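Local coordinates for protein metallocarboxypeptidase (Trypanosoma cruzi, PDB 3DWC) that probably removes single amino acids, other than proline, from the C-termini of peptides as a metal-dependent carboxypeptidase of the M32 family, at residues Ala272-Asn277 and Gly295-Gln300; Asn123-Phe128 and Glu404-Asp409. All coordinates share one frame; numbering follows the deposited sequence.

Contact 1 is buried, about 9 Å from the centre of the chain, and contact 2 only partly buried and nearer the periphery, about 23 Å from it; their centres are about 32 Å apart and their nearest atoms about 12 Å. Contact 1 joins two helices, 259-276 and 294-309, separated by a 17-residue connection, whereas contact 2 brings the start of helix 125-147 against a loop some 276 residues further on. Chemistry follows place: close to the metal site, to which it contributes Glu-298, contact 1 combines an aromatic pair with a histidine-carboxylate bond, while contact 2 relies on apolar carbon and sulfur, with backbone and amide bonds to other residues holding the loop. The two share no helix.

Contact 1 (Ala272-Asn277 and Gly295-Gln300); sequences AKYEQN and GVHEGQ. With CO (cobalt (II) ion), chain Q.
Tyr-274 and His-297 form an edge-to-face aromatic pair between the HExxH helix 259-276 and helix 294-309, the two helices that supply the metal ligands of this M32 carboxypeptidase. The local axes approach to 9.6 Å and cross well away from parallel, a spacing bridged by side chains. The ring centroids are 4.9 Å apart with planes at 57°, and Tyr-274 CD2 sits over the centre of one imidazole face. The tyrosine packs the tight, buried part of the contact: CG lies anti to its backbone N (chi1 -167°), which carries the ring across to the second helix. There Tyr-274 CD2 meets Gln-300 CG at 3.5 Å, and the hydroxyl end reaches Val-296 CG1, with OH hydrogen-bonded to the backbone N of Arg-292.

Gln-300 is folded back on its own helix. Its NE2 bonds to Val-296 O, reaching that oxygen from the face opposite to Gln-300 N, while OE1 accepts from Trp-467 and Gln-462.

The looser side is that of the Glu-275 carboxylate and the imidazole edge of His-297, both on partly exposed residues; the face of the same ring belongs to the tight part. Here the contact narrows to one polar bridge, with the carboxylate and imidazole nearly coplanar. The other oxygen, OE2, forms a salt bridge with Lys-244, so the carboxylate has a partner at each oxygen and its rotation is probably restrained. The His-297 ring also meets that of His-271, a cobalt ligand, so His-297 is a second-shell neighbour of the metal.

Glu-298 turns away from the interface; its OE2 binds cobalt at 2.2 Å, alongside His-267, His-271 and three waters. Across the helix pair, His-297 NE2 donates to the anti lone pair of Glu-275 OE1 at 2.7 Å, with an N-H...O angle of 164°.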
ATOM      1  N   ALA B 272       7.076   0.867 -17.607  1.00 33.01           N
ATOM      2  CA  ALA B 272       5.874   1.590 -17.198  1.00 31.90           C
ATOM      3  C   ALA B 272       5.016   2.028 -18.355  1.00 31.47           C
ATOM      4  O   ALA B 272       3.771   1.973 -18.277  1.00 30.47           O
ATOM      5  CB  ALA B 272       6.247   2.823 -16.343  1.00 32.73           C
ATOM      6  N   LYS B 273       5.653   2.499 -19.417  1.00 30.86           N
ATOM      7  CA  LYS B 273       4.887   3.001 -20.574  1.00 30.23           C
ATOM      8  C   LYS B 273       4.105   1.866 -21.195  1.00 29.91           C
ATOM      9  O   LYS B 273       2.983   2.052 -21.667  1.00 30.81           O
ATOM     10  CB  LYS B 273       5.822   3.611 -21.620  1.00 30.89           C
ATOM     11  CG  LYS B 273       6.533   4.949 -21.187  1.00 30.04           C
ATOM     12  CD  LYS B 273       5.543   6.104 -20.933  1.00 29.05           C
ATOM     13  CE  LYS B 273       4.875   6.600 -22.252  1.00 28.72           C
ATOM     14  NZ  LYS B 273       3.890   7.687 -21.991  1.00 27.00           N
ATOM     15  N   TYR B 274       4.675   0.675 -21.193  1.00 29.61           N
ATOM     16  CA  TYR B 274       3.959  -0.492 -21.688  1.00 30.62           C
ATOM     17  C   TYR B 274       2.729  -0.766 -20.813  1.00 31.29           C
ATOM     18  O   TYR B 274       1.584  -0.836 -21.324  1.00 30.78           O
ATOM     19  CB  TYR B 274       4.902  -1.690 -21.763  1.00 29.99           C
ATOM     20  CG  TYR B 274       4.465  -2.930 -22.526  1.00 29.58           C
ATOM     21  CD1 TYR B 274       3.294  -2.994 -23.273  1.00 29.00           C
ATOM     22  CD2 TYR B 274       5.271  -4.037 -22.521  1.00 26.19           C
ATOM     23  CE1 TYR B 274       2.958  -4.203 -24.008  1.00 28.18           C
ATOM     24  CE2 TYR B 274       4.936  -5.225 -23.206  1.00 27.39           C
ATOM     25  CZ  TYR B 274       3.784  -5.281 -23.957  1.00 27.21           C
ATOM     26  OH  TYR B 274       3.499  -6.432 -24.640  1.00 29.29           O
ATOM     27  N   GLU B 275       2.962  -0.865 -19.500  1.00 32.14           N
ATOM     28  CA  GLU B 275       1.891  -1.102 -18.531  1.00 32.43           C
ATOM     29  C   GLU B 275       0.781  -0.031 -18.588  1.00 33.64           C
ATOM     30  O   GLU B 275      -0.416  -0.388 -18.591  1.00 35.21           O
ATOM     31  CB  GLU B 275       2.473  -1.258 -17.116  1.00 32.82           C
ATOM     32  CG  GLU B 275       3.357  -2.515 -16.958  1.00 33.62           C
ATOM     33  CD  GLU B 275       2.547  -3.810 -17.077  1.00 38.23           C
ATOM     34  OE1 GLU B 275       3.023  -4.824 -17.638  1.00 42.71           O
ATOM     35  OE2 GLU B 275       1.401  -3.811 -16.618  1.00 35.43           O
ATOM     36  N   GLN B 276       1.146   1.259 -18.709  1.00 33.77           N
ATOM     37  CA  GLN B 276       0.166   2.347 -18.663  1.00 33.21           C
ATOM     38  C   GLN B 276      -0.661   2.433 -19.917  1.00 33.72           C
ATOM     39  O   GLN B 276      -1.721   3.087 -19.916  1.00 33.00           O
ATOM     40  CB  GLN B 276       0.844   3.738 -18.476  1.00 33.81           C
ATOM     41  CG  GLN B 276       1.453   3.958 -17.100  1.00 33.08           C
ATOM     42  CD  GLN B 276       1.747   5.415 -16.811  1.00 33.45           C
ATOM     43  OE1 GLN B 276       2.160   6.205 -17.713  1.00 33.44           O
ATOM     44  NE2 GLN B 276       1.471   5.815 -15.558  1.00 30.36           N
ATOM     45  N   ASN B 277      -0.136   1.863 -21.008  1.00 33.45           N
ATOM     46  CA  ASN B 277      -0.801   1.896 -22.281  1.00 33.41           C
ATOM     47  C   ASN B 277      -1.179   0.543 -22.834  1.00 33.05           C
ATOM     48  O   ASN B 277      -1.468   0.437 -24.035  1.00 31.31           O
ATOM     49  CB  ASN B 277       0.050   2.654 -23.281  1.00 33.82           C
ATOM     50  CG  ASN B 277       0.238   4.075 -22.871  1.00 35.11           C
ATOM     51  OD1 ASN B 277      -0.637   4.900 -23.118  1.00 37.15           O
ATOM     52  ND2 ASN B 277       1.336   4.360 -22.178  1.00 29.48           N
ATOM     53  N   GLY B 295      10.317 -10.981 -22.720  1.00 30.21           N
ATOM     54  CA  GLY B 295      11.176 -10.468 -23.774  1.00 29.50           C
ATOM     55  C   GLY B 295      10.546  -9.239 -24.439  1.00 29.31           C
ATOM     56  O   GLY B 295      11.226  -8.249 -24.732  1.00 29.63           O
ATOM     57  N   VAL B 296       9.251  -9.285 -24.691  1.00 28.52           N
ATOM     58  CA  VAL B 296       8.598  -8.075 -25.175  1.00 28.85           C
ATOM     59  C   VAL B 296       8.649  -6.953 -24.130  1.00 28.49           C
ATOM     60  O   VAL B 296       8.986  -5.837 -24.481  1.00 28.63           O
ATOM     61  CB  VAL B 296       7.169  -8.339 -25.734  1.00 28.98           C
ATOM     62  CG1 VAL B 296       6.501  -7.013 -26.160  1.00 26.65           C
ATOM     63  CG2 VAL B 296       7.248  -9.348 -26.863  1.00 24.95           C
ATOM     64  N   HIS B 297       8.494  -7.269 -22.845  1.00 31.26           N
ATOM     65  CA  HIS B 297       8.544  -6.242 -21.787  1.00 30.34           C
ATOM     66  C   HIS B 297       9.937  -5.610 -21.685  1.00 31.24           C
ATOM     67  O   HIS B 297      10.087  -4.371 -21.718  1.00 31.65           O
ATOM     68  CB  HIS B 297       8.123  -6.848 -20.448  1.00 31.95           C
ATOM     69  CG  HIS B 297       7.212  -5.974 -19.663  1.00 30.28           C
ATOM     70  ND1 HIS B 297       7.462  -4.635 -19.470  1.00 32.87           N
ATOM     71  CD2 HIS B 297       5.989  -6.212 -19.141  1.00 31.89           C
ATOM     72  CE1 HIS B 297       6.473  -4.104 -18.774  1.00 32.73           C
ATOM     73  NE2 HIS B 297       5.561  -5.042 -18.564  1.00 31.75           N
ATOM     74  N   GLU B 298      10.963  -6.459 -21.606  1.00 31.52           N
ATOM     75  CA  GLU B 298      12.353  -6.005 -21.495  1.00 31.25           C
ATOM     76  C   GLU B 298      12.780  -5.341 -22.802  1.00 32.45           C
ATOM     77  O   GLU B 298      13.674  -4.500 -22.802  1.00 33.75           O
ATOM     78  CB  GLU B 298      13.280  -7.188 -21.108  1.00 32.21           C
ATOM     79  CG  GLU B 298      14.708  -6.787 -20.833  1.00 33.27           C
ATOM     80  CD  GLU B 298      14.895  -6.040 -19.509  1.00 35.48           C
ATOM     81  OE1 GLU B 298      16.068  -5.856 -19.089  1.00 40.40           O
ATOM     82  OE2 GLU B 298      13.897  -5.675 -18.874  1.00 30.71           O
ATOM     83  N   GLY B 299      12.081  -5.645 -23.904  1.00 31.94           N
ATOM     84  CA  GLY B 299      12.250  -4.899 -25.139  1.00 31.12           C
ATOM     85  C   GLY B 299      11.815  -3.445 -25.056  1.00 31.27           C
ATOM     86  O   GLY B 299      12.410  -2.551 -25.689  1.00 32.64           O
ATOM     87  N   GLN B 300      10.759  -3.194 -24.307  1.00 30.46           N
ATOM     88  CA  GLN B 300      10.352  -1.848 -23.985  1.00 30.05           C
ATOM     89  C   GLN B 300      11.273  -1.133 -22.994  1.00 29.13           C
ATOM     90  O   GLN B 300      11.571   0.050 -23.166  1.00 31.29           O
ATOM     91  CB  GLN B 300       8.910  -1.859 -23.481  1.00 30.72           C
ATOM     92  CG  GLN B 300       7.893  -2.581 -24.413  1.00 30.38           C
ATOM     93  CD  GLN B 300       8.072  -2.340 -25.893  1.00 28.22           C
ATOM     94  OE1 GLN B 300       7.825  -1.241 -26.405  1.00 27.70           O
ATOM     95  NE2 GLN B 300       8.544  -3.369 -26.598  1.00 28.12           N
TER
HETATM   96 CO    CO Q 999      13.761  -4.669 -16.925  1.00 40.81          CO
HETATM   97  O   HOH W   1      15.252  -5.611 -16.566  1.00 20.42           O
HETATM   98  O   HOH W   2      13.829  -4.023 -14.763  1.00 27.73           O
HETATM   99  O   HOH W   3      13.141  -6.537 -15.989  1.00 25.48           O

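Contact 2 (Asn123-Phe128 and Glu404-Asp409)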
ATOM      1  N   ASN B 123      31.482 -17.569  -0.292  1.00 50.94           N
ATOM      2  CA  ASN B 123      32.198 -18.210  -1.411  1.00 51.18           C
ATOM      3  C   ASN B 123      32.189 -19.752  -1.343  1.00 51.56           C
ATOM      4  O   ASN B 123      33.153 -20.411  -1.741  1.00 51.85           O
ATOM      5  CB  ASN B 123      33.639 -17.675  -1.514  1.00 50.72           C
ATOM      6  CG  ASN B 123      34.268 -17.880  -2.908  1.00 51.02           C
ATOM      7  OD1 ASN B 123      33.618 -18.331  -3.859  1.00 47.27           O
ATOM      8  ND2 ASN B 123      35.548 -17.562  -3.014  1.00 51.41           N
ATOM      9  N   ASP B 124      31.075 -20.316  -0.880  1.00 52.04           N
ATOM     10  CA  ASP B 124      30.999 -21.733  -0.509  1.00 51.75           C
ATOM     11  C   ASP B 124      30.019 -22.511  -1.383  1.00 51.72           C
ATOM     12  O   ASP B 124      28.847 -22.685  -1.039  1.00 51.25           O
ATOM     13  CB  ASP B 124      30.579 -21.854   0.952  1.00 52.11           C
ATOM     14  CG  ASP B 124      30.748 -23.278   1.504  1.00 52.64           C
ATOM     15  OD1 ASP B 124      31.623 -24.024   1.005  1.00 52.76           O
ATOM     16  OD2 ASP B 124      30.005 -23.638   2.441  1.00 52.98           O
ATOM     17  N   PHE B 125      30.506 -22.985  -2.521  1.00 51.82           N
ATOM     18  CA  PHE B 125      29.641 -23.672  -3.477  1.00 51.97           C
ATOM     19  C   PHE B 125      29.273 -25.053  -2.955  1.00 51.97           C
ATOM     20  O   PHE B 125      28.148 -25.527  -3.144  1.00 52.67           O
ATOM     21  CB  PHE B 125      30.326 -23.818  -4.827  1.00 51.51           C
ATOM     22  CG  PHE B 125      29.512 -24.590  -5.813  1.00 51.63           C
ATOM     23  CD1 PHE B 125      28.473 -23.975  -6.494  1.00 50.58           C
ATOM     24  CD2 PHE B 125      29.763 -25.938  -6.042  1.00 50.69           C
ATOM     25  CE1 PHE B 125      27.708 -24.690  -7.391  1.00 51.61           C
ATOM     26  CE2 PHE B 125      28.999 -26.658  -6.941  1.00 50.70           C
ATOM     27  CZ  PHE B 125      27.979 -26.041  -7.617  1.00 51.03           C
ATOM     28  N   ALA B 126      30.259 -25.689  -2.342  1.00 51.73           N
ATOM     29  CA  ALA B 126      30.131 -27.006  -1.677  1.00 52.00           C
ATOM     30  C   ALA B 126      29.016 -27.106  -0.617  1.00 51.73           C
ATOM     31  O   ALA B 126      28.348 -28.142  -0.517  1.00 51.26           O
ATOM     32  CB  ALA B 126      31.433 -27.368  -1.075  1.00 51.13           C
ATOM     33  N   GLY B 127      28.826 -26.036   0.159  1.00 51.71           N
ATOM     34  CA  GLY B 127      27.671 -25.916   1.055  1.00 52.07           C
ATOM     35  C   GLY B 127      26.348 -25.678   0.331  1.00 52.42           C
ATOM     36  O   GLY B 127      25.275 -26.018   0.854  1.00 52.73           O
ATOM     37  N   PHE B 128      26.406 -25.092  -0.862  1.00 52.53           N
ATOM     38  CA  PHE B 128      25.199 -24.876  -1.656  1.00 52.52           C
ATOM     39  C   PHE B 128      24.809 -26.143  -2.399  1.00 52.29           C
ATOM     40  O   PHE B 128      23.631 -26.442  -2.533  1.00 51.98           O
ATOM     41  CB  PHE B 128      25.394 -23.728  -2.644  1.00 53.23           C
ATOM     42  CG  PHE B 128      24.119 -23.309  -3.348  1.00 53.46           C
ATOM     43  CD1 PHE B 128      23.004 -22.887  -2.617  1.00 54.18           C
ATOM     44  CD2 PHE B 128      24.033 -23.330  -4.732  1.00 54.24           C
ATOM     45  CE1 PHE B 128      21.823 -22.500  -3.259  1.00 54.50           C
ATOM     46  CE2 PHE B 128      22.849 -22.938  -5.385  1.00 55.22           C
ATOM     47  CZ  PHE B 128      21.743 -22.530  -4.641  1.00 54.41           C
ATOM     48  N   GLU B 404      31.404 -14.519  -6.968  1.00 44.62           N
ATOM     49  CA  GLU B 404      31.244 -13.663  -8.150  1.00 44.37           C
ATOM     50  C   GLU B 404      31.168 -14.499  -9.426  1.00 44.13           C
ATOM     51  O   GLU B 404      31.126 -13.952 -10.524  1.00 44.98           O
ATOM     52  CB  GLU B 404      32.411 -12.670  -8.240  1.00 44.61           C
ATOM     53  CG  GLU B 404      32.697 -11.919  -6.932  1.00 44.85           C
ATOM     54  CD  GLU B 404      33.703 -10.793  -7.120  1.00 44.97           C
ATOM     55  OE1 GLU B 404      34.890 -11.080  -7.270  1.00 44.25           O
ATOM     56  OE2 GLU B 404      33.296  -9.613  -7.152  1.00 50.39           O
ATOM     57  N   GLY B 405      31.164 -15.816  -9.272  1.00 43.70           N
ATOM     58  CA  GLY B 405      30.953 -16.768 -10.356  1.00 43.55           C
ATOM     59  C   GLY B 405      29.533 -17.295 -10.298  1.00 43.31           C
ATOM     60  O   GLY B 405      28.588 -16.511 -10.305  1.00 43.10           O
ATOM     61  N   CYS B 406      29.376 -18.617 -10.204  1.00 43.59           N
ATOM     62  CA  CYS B 406      28.050 -19.259 -10.311  1.00 43.94           C
ATOM     63  C   CYS B 406      27.049 -18.933  -9.204  1.00 43.83           C
ATOM     64  O   CYS B 406      25.845 -19.042  -9.432  1.00 43.81           O
ATOM     65  CB  CYS B 406      28.172 -20.791 -10.501  1.00 44.04           C
ATOM     66  SG  CYS B 406      28.975 -21.729  -9.179  1.00 45.09           S
ATOM     67  N   LEU B 407      27.518 -18.485  -8.040  1.00 44.00           N
ATOM     68  CA  LEU B 407      26.611 -18.130  -6.925  1.00 43.96           C
ATOM     69  C   LEU B 407      26.065 -16.689  -6.940  1.00 44.29           C
ATOM     70  O   LEU B 407      25.302 -16.323  -6.043  1.00 44.76           O
ATOM     71  CB  LEU B 407      27.300 -18.353  -5.570  1.00 44.38           C
ATOM     72  CG  LEU B 407      27.793 -19.752  -5.191  1.00 43.57           C
ATOM     73  CD1 LEU B 407      28.430 -19.693  -3.806  1.00 45.69           C
ATOM     74  CD2 LEU B 407      26.666 -20.802  -5.237  1.00 41.50           C
ATOM     75  N   GLN B 408      26.453 -15.874  -7.917  1.00 43.42           N
ATOM     76  CA  GLN B 408      26.130 -14.458  -7.875  1.00 43.45           C
ATOM     77  C   GLN B 408      24.650 -14.118  -8.025  1.00 44.07           C
ATOM     78  O   GLN B 408      24.217 -13.111  -7.491  1.00 44.26           O
ATOM     79  CB  GLN B 408      26.923 -13.695  -8.939  1.00 43.42           C
ATOM     80  CG  GLN B 408      26.480 -13.957 -10.362  1.00 41.58           C
ATOM     81  CD  GLN B 408      27.180 -13.083 -11.360  1.00 41.34           C
ATOM     82  OE1 GLN B 408      26.600 -12.122 -11.916  1.00 39.13           O
ATOM     83  NE2 GLN B 408      28.425 -13.389 -11.603  1.00 33.87           N
ATOM     84  N   ASP B 409      23.871 -14.926  -8.751  1.00 44.26           N
ATOM     85  CA  ASP B 409      22.455 -14.573  -8.987  1.00 45.30           C
ATOM     86  C   ASP B 409      21.487 -15.377  -8.090  1.00 45.37           C
ATOM     87  O   ASP B 409      21.638 -16.592  -7.925  1.00 44.41           O
ATOM     88  CB  ASP B 409      22.069 -14.747 -10.470  1.00 44.64           C
ATOM     89  CG  ASP B 409      22.623 -13.636 -11.367  1.00 47.22           C
ATOM     90  OD1 ASP B 409      22.961 -13.933 -12.531  1.00 46.12           O
ATOM     91  OD2 ASP B 409      22.708 -12.455 -10.936  1.00 49.48           O
TER
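Leu-407 meets Phe-125 and Phe-128 where a type I beta turn, Gly-405 to Gln-408, packs against the first turn of helix 125-147. One methyl does most of the touching: Leu-407 CD2 lies 3.7 Å from Phe-128 CD2 and 3.9 Å from Phe-125 CD1, near the plane of that ring at its edge. The second methyl, Leu-407 CD1, rests 4.0 Å from Asp-124 N, against the backbone joining helix 99-122 to helix 125-147.

Cys-406 adds a sulfur-aromatic contact. Cys-406 SG stands between the backbone N and carbonyl carbon (chi1 61°) and approaches the Phe-125 ring obliquely, 49° off the normal and 4.4 Å from the centroid. Val-382, Pro-383 and Trp-386 of helix 382-394 also touch the cysteine side chain.

Further out, polar bonds place both partners. Asn-123, with positive phi, ends helix 99-122 in a Schellman motif, and its side chain binds the backbone of Lys-403 and Gly-400. On that same helix, Trp-116 NE1 donates to Leu-407 O and Arg-120 to Gln-408 O. The turn itself closes through Gln-408 N, bonded to Gly-405 O at 3.3 Å.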